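Side-chain contacts in MOG1 protein (PDB 1JHS), which takes part in the Ran-GTPase system, interacting with GSP1 in nuclear protein import and poly(A)+ mRNA export: residues 39-42 with 48-51; 75-80 with 139-144; 95-98 with 103-106. The protein carries 1 engineered substitution. One frame throughout, in Å; residues are numbered along the deposited sequence.

In the fold
Followed from the N terminus, the chain offers three contacts of different reach, all within the Mog1 family region. Interaction 1 comes first and is complete before the others begin: it draws 39-42 and 48-51 together inside the connection between strands 34-39 and 56-63. Interaction 2 opens next, on helix 70-83, and closes only when the chain arrives at strand 138-147, so it spans a long excursion. Nested within that excursion is interaction 3, the turn-side end of the hairpin formed by strands 87-99 and 103-113. None of the contacts cross. Interactions 2 and 3 have centres 11 Å apart and belong to one helix-covered antiparallel sheet; interaction 1 lies 24 Å, centre to centre, from each.

Interaction 1: residues 39-42 with 48-51; sequences NSRR and EDGL
Arg41 and Asp49 belong to two irregular backbone runs that face each other within one connection: residues 39-42 leave strand 34-39, while the run 48-51 is loop on the way to strand 56-63. In the second run Gly50 adopts a positive phi (95°), and on its two sides the CB atoms of Asp49 and Leu51 are directed at the first. An Asx turn shapes the other run. Asn39 OD1 accepts from Arg41 N at 2.9 Å, nearly in line with the carbonyl, while Asn39 ND2 bonds to Ala52 O and Glu55 OE1. From this turn the Arg41 chain runs extended from CG to NE and delivers its guanidinium to Asp49. The salt bridge joins Arg41 NH2 to Asp49 OD1 near the guanidinium plane, the carboxylate being twisted 53° from that plane; the modelled separation of 2.4 Å is very short, and its exact value is doubtful. Beside it, Leu51 CB approaches Arg41 NH1 obliquely at 3.7 Å. A water accepts from Arg41 NH1 at 2.9 Å, in the guanidinium plane, and lies 3.1 Å from Leu51 O. Outside the two runs, Arg41 NE bonds to Pro19 O and Phe47 makes a cation-pi contact with the same arginine.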
loop_
_atom_site.group_PDB
_atom_site.type_symbol
_atom_site.label_atom_id
_atom_site.label_comp_id
_atom_site.label_asym_id
_atom_site.label_seq_id
_atom_site.Cartn_x
_atom_site.Cartn_y
_atom_site.Cartn_z
ATOM N N ASN A 39 10.226 6.879 1.723
ATOM C CA ASN A 39 10.266 8.322 1.531
ATOM C C ASN A 39 11.601 8.815 2.112
ATOM O O ASN A 39 11.820 8.703 3.326
ATOM C CB ASN A 39 9.098 8.975 2.294
ATOM C CG ASN A 39 8.968 10.463 2.001
ATOM O OD1 ASN A 39 9.970 11.148 1.754
ATOM N ND2 ASN A 39 7.739 10.972 2.041
ATOM N N SER A 40 12.482 9.344 1.257
ATOM C CA SER A 40 13.773 9.862 1.730
ATOM C C SER A 40 13.864 11.390 1.606
ATOM O O SER A 40 14.960 11.948 1.608
ATOM C CB SER A 40 14.923 9.226 0.950
ATOM O OG SER A 40 14.825 9.598 -0.413
ATOM N N ARG A 41 12.715 12.063 1.516
ATOM C CA ARG A 41 12.688 13.523 1.407
ATOM C C ARG A 41 13.180 14.203 2.683
ATOM O O ARG A 41 12.981 13.696 3.787
ATOM C CB ARG A 41 11.263 14.014 1.149
ATOM C CG ARG A 41 10.622 13.477 -0.118
ATOM C CD ARG A 41 9.162 13.949 -0.244
ATOM N NE ARG A 41 8.569 13.518 -1.508
ATOM C CZ ARG A 41 7.318 13.763 -1.880
ATOM N NH1 ARG A 41 6.506 14.440 -1.082
ATOM N NH2 ARG A 41 6.882 13.347 -3.061
ATOM N N ARG A 42 13.806 15.361 2.525
ATOM C CA ARG A 42 14.263 16.132 3.677
ATOM C C ARG A 42 13.057 16.939 4.174
ATOM O O ARG A 42 12.137 17.240 3.405
ATOM C CB ARG A 42 15.415 17.067 3.274
ATOM C CG ARG A 42 16.681 16.325 2.856
ATOM C CD ARG A 42 17.875 17.279 2.634
ATOM N NE ARG A 42 17.624 18.239 1.563
ATOM C CZ ARG A 42 17.599 17.931 0.273
ATOM N NH1 ARG A 42 17.821 16.682 -0.120
ATOM N NH2 ARG A 42 17.330 18.872 -0.621
ATOM N N GLU A 48 4.312 19.457 -3.863
ATOM C CA GLU A 48 2.898 19.793 -3.798
ATOM C C GLU A 48 2.033 18.539 -3.670
ATOM O O GLU A 48 0.812 18.583 -3.849
ATOM C CB GLU A 48 2.544 20.592 -5.050
ATOM C CG GLU A 48 3.574 21.674 -5.334
ATOM C CD GLU A 48 3.907 22.493 -4.092
ATOM O OE1 GLU A 48 3.014 23.224 -3.595
ATOM O OE2 GLU A 48 5.058 22.400 -3.603
ATOM N N ASP A 49 2.712 17.445 -3.330
ATOM C CA ASP A 49 2.191 16.085 -3.154
ATOM C C ASP A 49 1.159 15.811 -2.076
ATOM O O ASP A 49 0.263 14.988 -2.256
ATOM C CB ASP A 49 3.364 15.119 -2.850
ATOM C CG ASP A 49 4.022 14.629 -4.083
ATOM O OD1 ASP A 49 4.683 13.582 -4.032
ATOM O OD2 ASP A 49 3.861 15.306 -5.131
ATOM N N GLY A 50 1.343 16.446 -0.929
ATOM C CA GLY A 50 0.464 16.197 0.190
ATOM C C GLY A 50 1.097 15.138 1.089
ATOM O O GLY A 50 0.554 14.822 2.140
ATOM N N LEU A 51 2.238 14.587 0.674
ATOM C CA LEU A 51 2.932 13.562 1.465
ATOM C C LEU A 51 3.884 14.214 2.472
ATOM O O LEU A 51 4.236 15.382 2.332
ATOM C CB LEU A 51 3.725 12.621 0.544
ATOM C CG LEU A 51 2.918 11.916 -0.552
ATOM C CD1 LEU A 51 3.796 10.923 -1.344
ATOM C CD2 LEU A 51 1.758 11.191 0.114
HETATM O O HOH W 1 7.138 15.935 1.366
#

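Interaction 2: residues 75-80 with 139-144; sequences QFHVED and DVVISI
His77, on helix 70-83, meets Asp139 and Val141 of strand 138-147 where the helix packs on one side of the large antiparallel sheet. This is a helix-on-sheet layer of the Mog1 fold: Asp139 and Val141 direct their CB atoms at the helix, whereas Ile142 and Ile144 touch helix 163-178. The CA atoms of His77 and Val141 are the nearest pair, 7.4 Å apart.

The polar component is a buried His-carboxylate hydrogen bond. His77 NE2 donates to Asp139 OD2 over 2.8 Å in a nearly straight bond. The acceptor lies close to the imidazole plane, but the carboxylate stands almost perpendicular to the ring, their planes 82° apart. The donor meets OD2 on its anti side, 30° out of the carboxylate plane. Both oxygens of Asp139 have further partners: OD2 also accepts from Val65 N, and OD1 forms a salt bridge with Arg132 NE, which probably helps to stabilise a negative charge in this buried setting.

The apolar component uses the two faces of the imidazole. Phe76 CD2 sits 4.0 Å above one face of the His77 ring, over its centre, supplied by the preceding residue of the same helix. The opposite face receives Val141. A chi1 of 179° sends CG1 of this valine away from its own backbone N and leaves the other methyl to the histidine; the resulting CH-pi contact places Val141 CG2 3.9 Å from the His77 ring centroid, displaced toward the CG-ND1 side of the ring.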
loop_
_atom_site.group_PDB
_atom_site.type_symbol
_atom_site.label_atom_id
_atom_site.label_comp_id
_atom_site.label_asym_id
_atom_site.label_seq_id
_atom_site.Cartn_x
_atom_site.Cartn_y
_atom_site.Cartn_z
ATOM N N GLN A 75 -9.797 -8.484 1.194
ATOM C CA GLN A 75 -9.902 -8.539 2.661
ATOM C C GLN A 75 -8.958 -9.575 3.246
ATOM O O GLN A 75 -8.372 -9.374 4.305
ATOM C CB GLN A 75 -11.348 -8.858 3.079
ATOM C CG GLN A 75 -12.340 -7.758 2.677
ATOM C CD GLN A 75 -13.786 -8.117 3.043
ATOM O OE1 GLN A 75 -14.310 -9.156 2.621
ATOM N NE2 GLN A 75 -14.420 -7.275 3.830
ATOM N N PHE A 76 -8.825 -10.701 2.551
ATOM C CA PHE A 76 -7.950 -11.771 2.986
ATOM C C PHE A 76 -6.508 -11.268 3.043
ATOM O O PHE A 76 -5.785 -11.527 4.015
ATOM C CB PHE A 76 -8.037 -12.945 1.997
ATOM C CG PHE A 76 -7.046 -14.054 2.276
ATOM C CD1 PHE A 76 -7.367 -15.095 3.132
ATOM C CD2 PHE A 76 -5.769 -14.019 1.710
ATOM C CE1 PHE A 76 -6.428 -16.088 3.430
ATOM C CE2 PHE A 76 -4.820 -15.012 2.005
ATOM C CZ PHE A 76 -5.152 -16.043 2.864
ATOM N N HIS A 77 -6.085 -10.552 1.991
ATOM C CA HIS A 77 -4.723 -10.051 1.946
ATOM C C HIS A 77 -4.483 -8.944 2.938
ATOM O O HIS A 77 -3.364 -8.797 3.440
ATOM C CB HIS A 77 -4.363 -9.591 0.537
ATOM C CG HIS A 77 -4.152 -10.727 -0.411
ATOM N ND1 HIS A 77 -3.115 -11.625 -0.269
ATOM C CD2 HIS A 77 -4.860 -11.136 -1.489
ATOM C CE1 HIS A 77 -3.196 -12.542 -1.220
ATOM N NE2 HIS A 77 -4.246 -12.269 -1.975
ATOM N N VAL A 78 -5.520 -8.161 3.208
ATOM C CA VAL A 78 -5.402 -7.093 4.212
ATOM C C VAL A 78 -5.182 -7.747 5.588
ATOM O O VAL A 78 -4.319 -7.305 6.373
ATOM C CB VAL A 78 -6.702 -6.212 4.276
ATOM C CG1 VAL A 78 -6.619 -5.253 5.491
ATOM C CG2 VAL A 78 -6.823 -5.353 3.010
ATOM N N GLU A 79 -5.973 -8.784 5.879
ATOM C CA GLU A 79 -5.877 -9.485 7.170
ATOM C C GLU A 79 -4.451 -9.993 7.393
ATOM O O GLU A 79 -3.888 -9.832 8.486
ATOM C CB GLU A 79 -6.881 -10.650 7.221
ATOM C CG GLU A 79 -6.891 -11.450 8.537
ATOM C CD GLU A 79 -7.334 -10.637 9.756
ATOM O OE1 GLU A 79 -8.084 -9.651 9.601
ATOM O OE2 GLU A 79 -6.943 -10.997 10.889
ATOM N N ASP A 80 -3.849 -10.590 6.363
ATOM C CA ASP A 80 -2.471 -11.076 6.508
ATOM C C ASP A 80 -1.503 -9.965 6.898
ATOM O O ASP A 80 -0.563 -10.187 7.673
ATOM C CB ASP A 80 -1.986 -11.737 5.221
ATOM C CG ASP A 80 -2.589 -13.110 5.016
ATOM O OD1 ASP A 80 -3.282 -13.598 5.928
ATOM O OD2 ASP A 80 -2.375 -13.716 3.942
ATOM N N ASP A 139 -1.289 -12.902 -6.988
ATOM C CA ASP A 139 -2.086 -11.801 -6.437
ATOM C C ASP A 139 -1.028 -10.749 -6.054
ATOM O O ASP A 139 -0.187 -11.005 -5.178
ATOM C CB ASP A 139 -2.846 -12.225 -5.162
ATOM C CG ASP A 139 -4.276 -12.677 -5.452
ATOM O OD1 ASP A 139 -4.741 -12.458 -6.607
ATOM O OD2 ASP A 139 -4.940 -13.228 -4.526
ATOM N N VAL A 140 -1.023 -9.617 -6.761
ATOM C CA VAL A 140 -0.068 -8.542 -6.443
ATOM C C VAL A 140 -0.672 -7.686 -5.326
ATOM O O VAL A 140 -1.779 -7.167 -5.490
ATOM C CB VAL A 140 0.169 -7.631 -7.636
ATOM C CG1 VAL A 140 1.201 -6.533 -7.262
ATOM C CG2 VAL A 140 0.648 -8.465 -8.831
ATOM N N VAL A 141 0.052 -7.521 -4.213
ATOM C CA VAL A 141 -0.454 -6.698 -3.109
ATOM C C VAL A 141 0.476 -5.488 -2.925
ATOM O O VAL A 141 1.673 -5.638 -2.725
ATOM C CB VAL A 141 -0.574 -7.503 -1.781
ATOM C CG1 VAL A 141 -1.084 -6.600 -0.638
ATOM C CG2 VAL A 141 -1.561 -8.675 -1.972
ATOM N N ILE A 142 -0.092 -4.292 -3.040
ATOM C CA ILE A 142 0.689 -3.067 -2.874
ATOM C C ILE A 142 0.256 -2.455 -1.549
ATOM O O ILE A 142 -0.951 -2.238 -1.344
ATOM C CB ILE A 142 0.418 -2.041 -4.006
ATOM C CG1 ILE A 142 0.784 -2.645 -5.373
ATOM C CG2 ILE A 142 1.289 -0.791 -3.792
ATOM C CD1 ILE A 142 0.712 -1.653 -6.579
ATOM N N SER A 143 1.209 -2.219 -0.636
ATOM C CA SER A 143 0.864 -1.608 0.654
ATOM C C SER A 143 1.650 -0.317 0.842
ATOM O O SER A 143 2.819 -0.229 0.461
ATOM C CB SER A 143 1.124 -2.562 1.849
ATOM O OG SER A 143 2.403 -3.193 1.831
ATOM N N ILE A 144 0.985 0.698 1.384
ATOM C CA ILE A 144 1.643 1.969 1.631
ATOM C C ILE A 144 1.346 2.293 3.086
ATOM O O ILE A 144 0.194 2.481 3.460
ATOM C CB ILE A 144 1.108 3.102 0.716
ATOM C CG1 ILE A 144 1.262 2.709 -0.767
ATOM C CG2 ILE A 144 1.905 4.417 1.020
ATOM C CD1 ILE A 144 0.759 3.781 -1.805
#

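Interaction 3: residues 95-98 with 103-106; sequences EDTV and KFTG
Phe104 packs against Glu95, Asp96 and Thr97 across an antiparallel beta hairpin, whose strand 87-99 is one of the two edge strands of the large sheet. The tight part is centred on the buried Phe104 and Thr105, against which the partly exposed Asp96 is bonded. In this hydrogen-bonded pair Asp96 N donates to Thr105 O over 2.8 Å, and Thr105 N returns a bond to Asp96 O over 3.0 Å. That same Asp96 O lies over the centre of the Phe104 ring, 3.4 Å above its plane. A chi1 of -162° swings the phenyl group back across the partner strand; Leu70 and Lys71 of helix 70-83 also touch the ring. On the other face, Thr105 CG2 and OG1 meet Val98 CG2, and Thr105 OG1 is tied to Tyr169 and Gln173 of helix 163-178. Val98 N reaches Lys103 O with a bent angle of 137°.

The looser side begins at Lys103, whose side chain leads away from the hairpin partner after its CB passes Val98 CB at 4.0 Å, and takes in the outer ends of Glu95 and Thr97. Glu95, salt-bridged to Lys71, sets OE1 in the Phe104 ring plane, 3.8 Å from Phe104 CZ, while Thr97 OG1 comes to 3.4 Å from Phe104 CE1 at the ring edge.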
loop_
_atom_site.group_PDB
_atom_site.type_symbol
_atom_site.label_atom_id
_atom_site.label_comp_id
_atom_site.label_asym_id
_atom_site.label_seq_id
_atom_site.Cartn_x
_atom_site.Cartn_y
_atom_site.Cartn_z
ATOM N N GLU A 95 -12.695 2.557 0.093
ATOM C CA GLU A 95 -12.573 1.333 -0.699
ATOM C C GLU A 95 -13.211 1.488 -2.068
ATOM O O GLU A 95 -14.208 2.185 -2.224
ATOM C CB GLU A 95 -13.191 0.135 0.027
ATOM C CG GLU A 95 -14.691 0.253 0.297
ATOM C CD GLU A 95 -15.251 -0.986 0.986
ATOM O OE1 GLU A 95 -15.655 -1.943 0.282
ATOM O OE2 GLU A 95 -15.276 -1.008 2.238
ATOM N N ASP A 96 -12.624 0.836 -3.062
ATOM C CA ASP A 96 -13.147 0.911 -4.418
ATOM C C ASP A 96 -12.758 -0.288 -5.284
ATOM O O ASP A 96 -11.657 -0.824 -5.175
ATOM C CB ASP A 96 -12.606 2.140 -5.158
ATOM C CG ASP A 96 -13.071 3.460 -4.564
ATOM O OD1 ASP A 96 -12.286 4.103 -3.823
ATOM O OD2 ASP A 96 -14.221 3.865 -4.843
ATOM N N THR A 97 -13.681 -0.696 -6.143
ATOM C CA THR A 97 -13.373 -1.720 -7.119
ATOM C C THR A 97 -12.900 -0.839 -8.267
ATOM O O THR A 97 -13.696 -0.076 -8.849
ATOM C CB THR A 97 -14.607 -2.507 -7.577
ATOM O OG1 THR A 97 -14.978 -3.436 -6.553
ATOM C CG2 THR A 97 -14.276 -3.307 -8.819
ATOM N N VAL A 98 -11.614 -0.915 -8.585
ATOM C CA VAL A 98 -11.050 -0.103 -9.663
ATOM C C VAL A 98 -11.331 -0.785 -11.018
ATOM O O VAL A 98 -11.594 -0.119 -12.023
ATOM C CB VAL A 98 -9.546 0.080 -9.455
ATOM C CG1 VAL A 98 -8.913 0.652 -10.714
ATOM C CG2 VAL A 98 -9.310 1.033 -8.255
ATOM N N LYS A 103 -8.881 -5.560 -9.872
ATOM C CA LYS A 103 -8.214 -4.487 -9.129
ATOM C C LYS A 103 -9.090 -3.850 -8.073
ATOM O O LYS A 103 -10.159 -3.330 -8.382
ATOM C CB LYS A 103 -7.724 -3.409 -10.092
ATOM C CG LYS A 103 -6.743 -3.918 -11.137
ATOM C CD LYS A 103 -6.370 -2.835 -12.152
ATOM C CE LYS A 103 -5.221 -3.318 -13.038
ATOM N NZ LYS A 103 -4.764 -2.223 -13.970
ATOM N N PHE A 104 -8.599 -3.882 -6.832
ATOM C CA PHE A 104 -9.332 -3.336 -5.696
ATOM C C PHE A 104 -8.385 -2.515 -4.833
ATOM O O PHE A 104 -7.230 -2.909 -4.637
ATOM C CB PHE A 104 -9.924 -4.495 -4.878
ATOM C CG PHE A 104 -11.027 -4.070 -3.959
ATOM C CD1 PHE A 104 -12.348 -4.114 -4.378
ATOM C CD2 PHE A 104 -10.731 -3.574 -2.684
ATOM C CE1 PHE A 104 -13.391 -3.667 -3.544
ATOM C CE2 PHE A 104 -11.757 -3.129 -1.839
ATOM C CZ PHE A 104 -13.091 -3.176 -2.277
ATOM N N THR A 105 -8.869 -1.378 -4.320
ATOM C CA THR A 105 -8.060 -0.506 -3.470
ATOM C C THR A 105 -8.833 -0.030 -2.224
ATOM O O THR A 105 -10.059 0.052 -2.238
ATOM C CB THR A 105 -7.609 0.773 -4.241
ATOM O OG1 THR A 105 -8.766 1.511 -4.680
ATOM C CG2 THR A 105 -6.791 0.401 -5.457
ATOM N N GLY A 106 -8.094 0.297 -1.161
ATOM C CA GLY A 106 -8.727 0.809 0.042
ATOM C C GLY A 106 -7.687 1.328 1.029
ATOM O O GLY A 106 -6.482 1.110 0.836
#